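Local coordinates for mannosephosphate isomerase, putative (Archaeoglobus fulgidus, PDB 1ZX5), which probably interconverts D-mannose 6-phosphate and D-fructose 6-phosphate as a zinc-dependent isomerase of the type 1 family, at residues R75-F80 / I296-V300; M249-A255 / R271-V277. One frame throughout, in Å; residues are numbered along the deposited sequence.

Contact 1. Residues R75-F80 / I296-V300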
# COMPACT_ATOMS: atom_id res chain seq x y z
N ARG A 75 -16.83 -12.52 -3.79
CA ARG A 75 -17.04 -12.42 -5.23
C ARG A 75 -15.73 -12.31 -6.02
O ARG A 75 -15.72 -12.52 -7.24
CB ARG A 75 -17.97 -11.25 -5.58
CG ARG A 75 -19.38 -11.40 -5.01
CD ARG A 75 -20.35 -10.32 -5.52
NE ARG A 75 -19.87 -8.97 -5.23
CZ ARG A 75 -19.41 -8.11 -6.13
NH1 ARG A 75 -19.36 -8.43 -7.42
NH2 ARG A 75 -18.99 -6.90 -5.74
N ALA A 76 -14.63 -12.03 -5.32
CA ALA A 76 -13.30 -11.93 -5.92
C ALA A 76 -12.54 -13.26 -5.90
O ALA A 76 -11.40 -13.32 -6.35
CB ALA A 76 -12.48 -10.85 -5.21
N ALA A 77 -13.18 -14.32 -5.40
CA ALA A 77 -12.54 -15.63 -5.26
C ALA A 77 -12.13 -16.24 -6.60
O ALA A 77 -11.05 -16.83 -6.69
CB ALA A 77 -13.41 -16.59 -4.48
N GLU A 78 -12.96 -16.10 -7.63
CA GLU A 78 -12.61 -16.63 -8.95
C GLU A 78 -11.48 -15.83 -9.61
O GLU A 78 -10.59 -16.41 -10.24
CB GLU A 78 -13.83 -16.78 -9.88
CG GLU A 78 -14.78 -15.57 -9.97
CD GLU A 78 -16.22 -15.96 -10.35
OE1 GLU A 78 -16.39 -16.78 -11.30
OE2 GLU A 78 -17.17 -15.46 -9.69
N LYS A 79 -11.50 -14.51 -9.41
CA LYS A 79 -10.49 -13.63 -10.01
C LYS A 79 -9.08 -13.82 -9.45
O LYS A 79 -8.10 -13.77 -10.19
CB LYS A 79 -10.92 -12.16 -9.87
CG LYS A 79 -9.94 -11.16 -10.47
CD LYS A 79 -10.56 -9.78 -10.55
CE LYS A 79 -9.57 -8.78 -11.09
NZ LYS A 79 -10.15 -7.41 -11.10
N PHE A 80 -8.96 -14.05 -8.14
CA PHE A 80 -7.65 -14.15 -7.51
C PHE A 80 -7.42 -15.52 -6.91
O PHE A 80 -8.20 -15.96 -6.08
CB PHE A 80 -7.51 -13.10 -6.40
CG PHE A 80 -7.67 -11.68 -6.87
CD1 PHE A 80 -6.72 -11.08 -7.68
CD2 PHE A 80 -8.78 -10.93 -6.47
CE1 PHE A 80 -6.87 -9.76 -8.09
CE2 PHE A 80 -8.94 -9.61 -6.87
CZ PHE A 80 -7.98 -9.02 -7.68
N ILE A 296 -10.10 -0.21 2.05
CA ILE A 296 -9.34 -0.81 0.97
C ILE A 296 -10.16 -2.01 0.48
O ILE A 296 -10.63 -2.81 1.27
CB ILE A 296 -7.91 -1.23 1.46
CG1 ILE A 296 -7.18 -0.03 2.07
CG2 ILE A 296 -7.09 -1.89 0.33
CD1 ILE A 296 -5.98 -0.38 2.98
N TYR A 297 -10.36 -2.11 -0.82
CA TYR A 297 -11.26 -3.13 -1.34
C TYR A 297 -10.70 -3.74 -2.62
O TYR A 297 -9.91 -3.11 -3.33
CB TYR A 297 -12.67 -2.54 -1.60
CG TYR A 297 -12.63 -1.30 -2.46
CD1 TYR A 297 -12.71 -1.40 -3.86
CD2 TYR A 297 -12.50 -0.03 -1.89
CE1 TYR A 297 -12.67 -0.28 -4.66
CE2 TYR A 297 -12.46 1.11 -2.69
CZ TYR A 297 -12.54 0.97 -4.08
OH TYR A 297 -12.50 2.09 -4.89
N LEU A 298 -11.12 -4.97 -2.90
CA LEU A 298 -10.78 -5.64 -4.14
C LEU A 298 -11.80 -5.26 -5.20
O LEU A 298 -12.95 -4.92 -4.88
CB LEU A 298 -10.74 -7.15 -3.93
CG LEU A 298 -9.83 -7.67 -2.81
CD1 LEU A 298 -9.88 -9.19 -2.76
CD2 LEU A 298 -8.38 -7.15 -2.95
N LYS A 299 -11.38 -5.26 -6.45
CA LYS A 299 -12.27 -4.98 -7.56
C LYS A 299 -12.42 -6.22 -8.42
O LYS A 299 -11.44 -6.90 -8.75
CB LYS A 299 -11.74 -3.81 -8.39
CG LYS A 299 -11.94 -2.46 -7.73
CD LYS A 299 -11.23 -1.37 -8.51
CE LYS A 299 -11.96 -1.06 -9.82
NZ LYS A 299 -11.13 -0.18 -10.69
N VAL A 300 -13.66 -6.51 -8.78
CA VAL A 300 -14.02 -7.68 -9.55
C VAL A 300 -14.92 -7.27 -10.72
O VAL A 300 -14.49 -7.27 -11.87
CB VAL A 300 -14.75 -8.72 -8.67
CG1 VAL A 300 -16.09 -8.17 -8.22
CG2 VAL A 300 -14.96 -10.03 -9.44
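K79 reaches from the turn 75-80 to the chain terminus and hydrogen-bonds the backbone of K299. CB points toward the segment 296-300, and the first torsion places CG opposite the backbone N (chi1 -179°). There CG lies over the centre of the F80 ring, 3.9 Å above its plane, an aliphatic group covering one face of its own neighbour. The chain then runs extended: CD comes to 3.5 Å from K299 O, with V300 CA a little farther off, and CE passes the same oxygen before NZ closes on K299 O at 2.7 Å. The ammonium sits above the carbonyl plane, 41° out of it, so the bond is short without following a lone pair. A second, weak bond from NZ goes to E228 O.

V300 sets both its methyls against R75. Its CG1, placed between backbone N and carbonyl carbon (chi1 66°), touches R75 NH1 at 3.4 Å, the two side chains crossing at about a right angle, while CG2 packs 3.4 Å from R75 O. R75 NH2 is itself bonded to G246 O, which helps to hold the guanidinium beside the valine. Deeper in, A76 CB meets L298 CD1 at 3.9 Å, and F80 CE2 approaches L298 CB at 4.2 Å; the turn is braced internally by the bond from F80 N to A76 O.

L298 also rests on L73 of helix 61-73 and on I85. The arrangement thus packs the C-terminal tail of the cupin domain, leaving its last strand, against the loop between helix 61-73 and strand 85-92 of the catalytic region, consistent with the paired cupin-type sheets of type 1 phosphomannose isomerases.

Contact 2. Residues M249-A255 / R271-V277. With EDO (1,2-ethanediol), chain C.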
# COMPACT_ATOMS: atom_id res chain seq x y z
N MSE A 249 -13.35 -9.03 0.03
CA MSE A 249 -12.46 -8.69 1.13
C MSE A 249 -12.21 -7.18 1.22
O MSE A 249 -11.94 -6.52 0.19
CB MSE A 249 -11.13 -9.41 0.96
CG MSE A 249 -10.29 -9.52 2.22
SE MSE A 249 -8.46 -10.21 1.80
CE MSE A 249 -7.71 -8.56 0.99
N ASN A 250 -12.31 -6.64 2.43
CA ASN A 250 -11.94 -5.26 2.72
C ASN A 250 -10.87 -5.23 3.83
O ASN A 250 -10.77 -6.17 4.64
CB ASN A 250 -13.15 -4.43 3.18
CG ASN A 250 -14.12 -4.07 2.04
OD1 ASN A 250 -14.31 -4.82 1.07
ND2 ASN A 250 -14.76 -2.94 2.17
N ILE A 251 -10.09 -4.16 3.84
CA ILE A 251 -9.21 -3.83 4.96
C ILE A 251 -9.52 -2.38 5.32
O ILE A 251 -9.66 -1.54 4.44
CB ILE A 251 -7.69 -4.04 4.62
CG1 ILE A 251 -7.35 -5.54 4.54
CG2 ILE A 251 -6.78 -3.34 5.65
CD1 ILE A 251 -5.97 -5.87 3.96
N LEU A 252 -9.66 -2.11 6.61
CA LEU A 252 -9.92 -0.77 7.10
C LEU A 252 -8.67 -0.26 7.78
O LEU A 252 -8.05 -0.98 8.56
CB LEU A 252 -11.06 -0.78 8.13
CG LEU A 252 -12.39 -1.42 7.74
CD1 LEU A 252 -13.32 -1.49 8.97
CD2 LEU A 252 -13.06 -0.66 6.57
N TYR A 253 -8.29 0.99 7.51
CA TYR A 253 -7.20 1.61 8.25
C TYR A 253 -7.71 2.87 8.93
O TYR A 253 -8.28 3.75 8.28
CB TYR A 253 -6.00 1.92 7.33
CG TYR A 253 -4.95 2.75 8.05
CD1 TYR A 253 -4.10 2.16 9.00
CD2 TYR A 253 -4.85 4.12 7.83
CE1 TYR A 253 -3.17 2.91 9.71
CE2 TYR A 253 -3.91 4.89 8.52
CZ TYR A 253 -3.08 4.28 9.45
OH TYR A 253 -2.17 5.05 10.14
N ALA A 254 -7.49 2.98 10.24
CA ALA A 254 -7.92 4.16 11.00
C ALA A 254 -6.90 5.28 10.87
O ALA A 254 -5.85 5.25 11.50
CB ALA A 254 -8.16 3.79 12.48
N ALA A 255 -7.19 6.25 10.02
CA ALA A 255 -6.26 7.35 9.75
C ALA A 255 -6.31 8.45 10.81
O ALA A 255 -5.27 8.98 11.19
CB ALA A 255 -6.52 7.94 8.36
N ARG A 271 -6.56 4.83 15.90
CA ARG A 271 -5.71 5.50 14.91
C ARG A 271 -4.38 4.74 14.76
O ARG A 271 -3.73 4.44 15.76
CB ARG A 271 -5.47 6.96 15.34
CG ARG A 271 -4.24 7.67 14.71
CD ARG A 271 -3.99 9.03 15.39
NE ARG A 271 -2.59 9.48 15.34
CZ ARG A 271 -1.64 9.07 16.18
NH1 ARG A 271 -0.40 9.53 16.06
NH2 ARG A 271 -1.92 8.20 17.15
N GLY A 272 -3.98 4.43 13.53
CA GLY A 272 -2.70 3.76 13.31
C GLY A 272 -2.80 2.25 13.13
O GLY A 272 -1.79 1.58 12.86
N TYR A 273 -4.03 1.73 13.25
CA TYR A 273 -4.27 0.30 13.19
C TYR A 273 -5.27 -0.06 12.11
O TYR A 273 -6.09 0.78 11.70
CB TYR A 273 -4.71 -0.24 14.56
CG TYR A 273 -3.59 -0.22 15.58
CD1 TYR A 273 -2.74 -1.32 15.73
CD2 TYR A 273 -3.35 0.91 16.36
CE1 TYR A 273 -1.68 -1.29 16.65
CE2 TYR A 273 -2.31 0.95 17.29
CZ TYR A 273 -1.48 -0.15 17.42
OH TYR A 273 -0.46 -0.10 18.34
N SER A 274 -5.20 -1.31 11.67
CA SER A 274 -6.00 -1.82 10.58
C SER A 274 -6.83 -3.00 11.04
O SER A 274 -6.51 -3.70 12.01
CB SER A 274 -5.13 -2.31 9.42
OG SER A 274 -4.38 -1.24 8.90
N CYS A 275 -7.85 -3.27 10.23
CA CYS A 275 -8.79 -4.29 10.51
C CYS A 275 -9.09 -5.00 9.18
O CYS A 275 -9.31 -4.35 8.16
CB CYS A 275 -10.01 -3.55 11.05
SG CYS A 275 -11.34 -4.49 11.29
N LEU A 276 -9.10 -6.33 9.20
CA LEU A 276 -9.44 -7.14 8.03
C LEU A 276 -10.90 -7.62 8.12
O LEU A 276 -11.30 -8.25 9.11
CB LEU A 276 -8.48 -8.34 7.91
CG LEU A 276 -8.76 -9.46 6.89
CD1 LEU A 276 -8.51 -8.99 5.47
CD2 LEU A 276 -7.88 -10.69 7.19
N VAL A 277 -11.69 -7.29 7.10
CA VAL A 277 -13.10 -7.64 7.06
C VAL A 277 -13.32 -8.67 5.95
O VAL A 277 -13.17 -8.34 4.77
CB VAL A 277 -13.99 -6.40 6.80
CG1 VAL A 277 -15.48 -6.77 6.90
CG2 VAL A 277 -13.61 -5.23 7.76
C1 EDO C . -2.31 10.00 9.93
O1 EDO C . -1.12 10.30 10.68
C2 EDO C . -2.30 8.53 9.49
O2 EDO C . -2.79 7.69 10.54
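L252 and C275 exchange backbone hydrogen bonds, L252 N to C275 O at 2.7 Å and C275 N to L252 O at 2.8 Å, the second the more bent (148° at the hydrogen). N250 and V277 form the other hydrogen-bonded pair of this antiparallel ladder. Beyond L252 and C275, away from N250 and V277, the pattern continues into 271-273, with A254 N donating almost straight to Y273 O (179°) and G272 N to A254 O.

At that end Y253 OH donates to O2 of an ethanediol probably carried over from the crystallisation liquor, at 2.7 Å; O2 in turn donates to A255 O. With CG opposite the backbone N (chi1 172°), the Y253 ring runs alongside 272-274: S274 OG lies in the ring plane at its edge, 3.4 Å from CD1, and G272 CA is 3.5 Å from OH. Replacing Y253 by an alanine removes the ring and hydroxyl, and would probably open a gap beside G272 and the S274 hydroxyl.

Farther along the same face, L276 CD1 packs against I251 CG1 (3.8 Å) and selenomethionine M249 CG; on the opposite face L252 CD1 meets V277 CG2. Buried peptide groups therefore pair with one another between these apolar contacts, and the buried S274 hydroxyl is met by E41.

Contact 1 and contact 2 lie about 17 Å apart between centres, yet they are joined through adjacent strands of one antiparallel sheet. I296 N lies 2.8 Å from I251 O, a probable hydrogen bond between strands 291-298 and 250-256, and L298 CG packs 3.8 Å from M249 O. The two contacts share neighbours: M249 joins L298 on I85, I296 and I251 both touch V87, and L276 touches L72 of helix 61-73. Along the sequence, contact 2 is nested within the loop that contact 1 closes. The beta-L-fructofuranose pocket, lined by P95-Q97 and D150-K154, includes no residue of either contact.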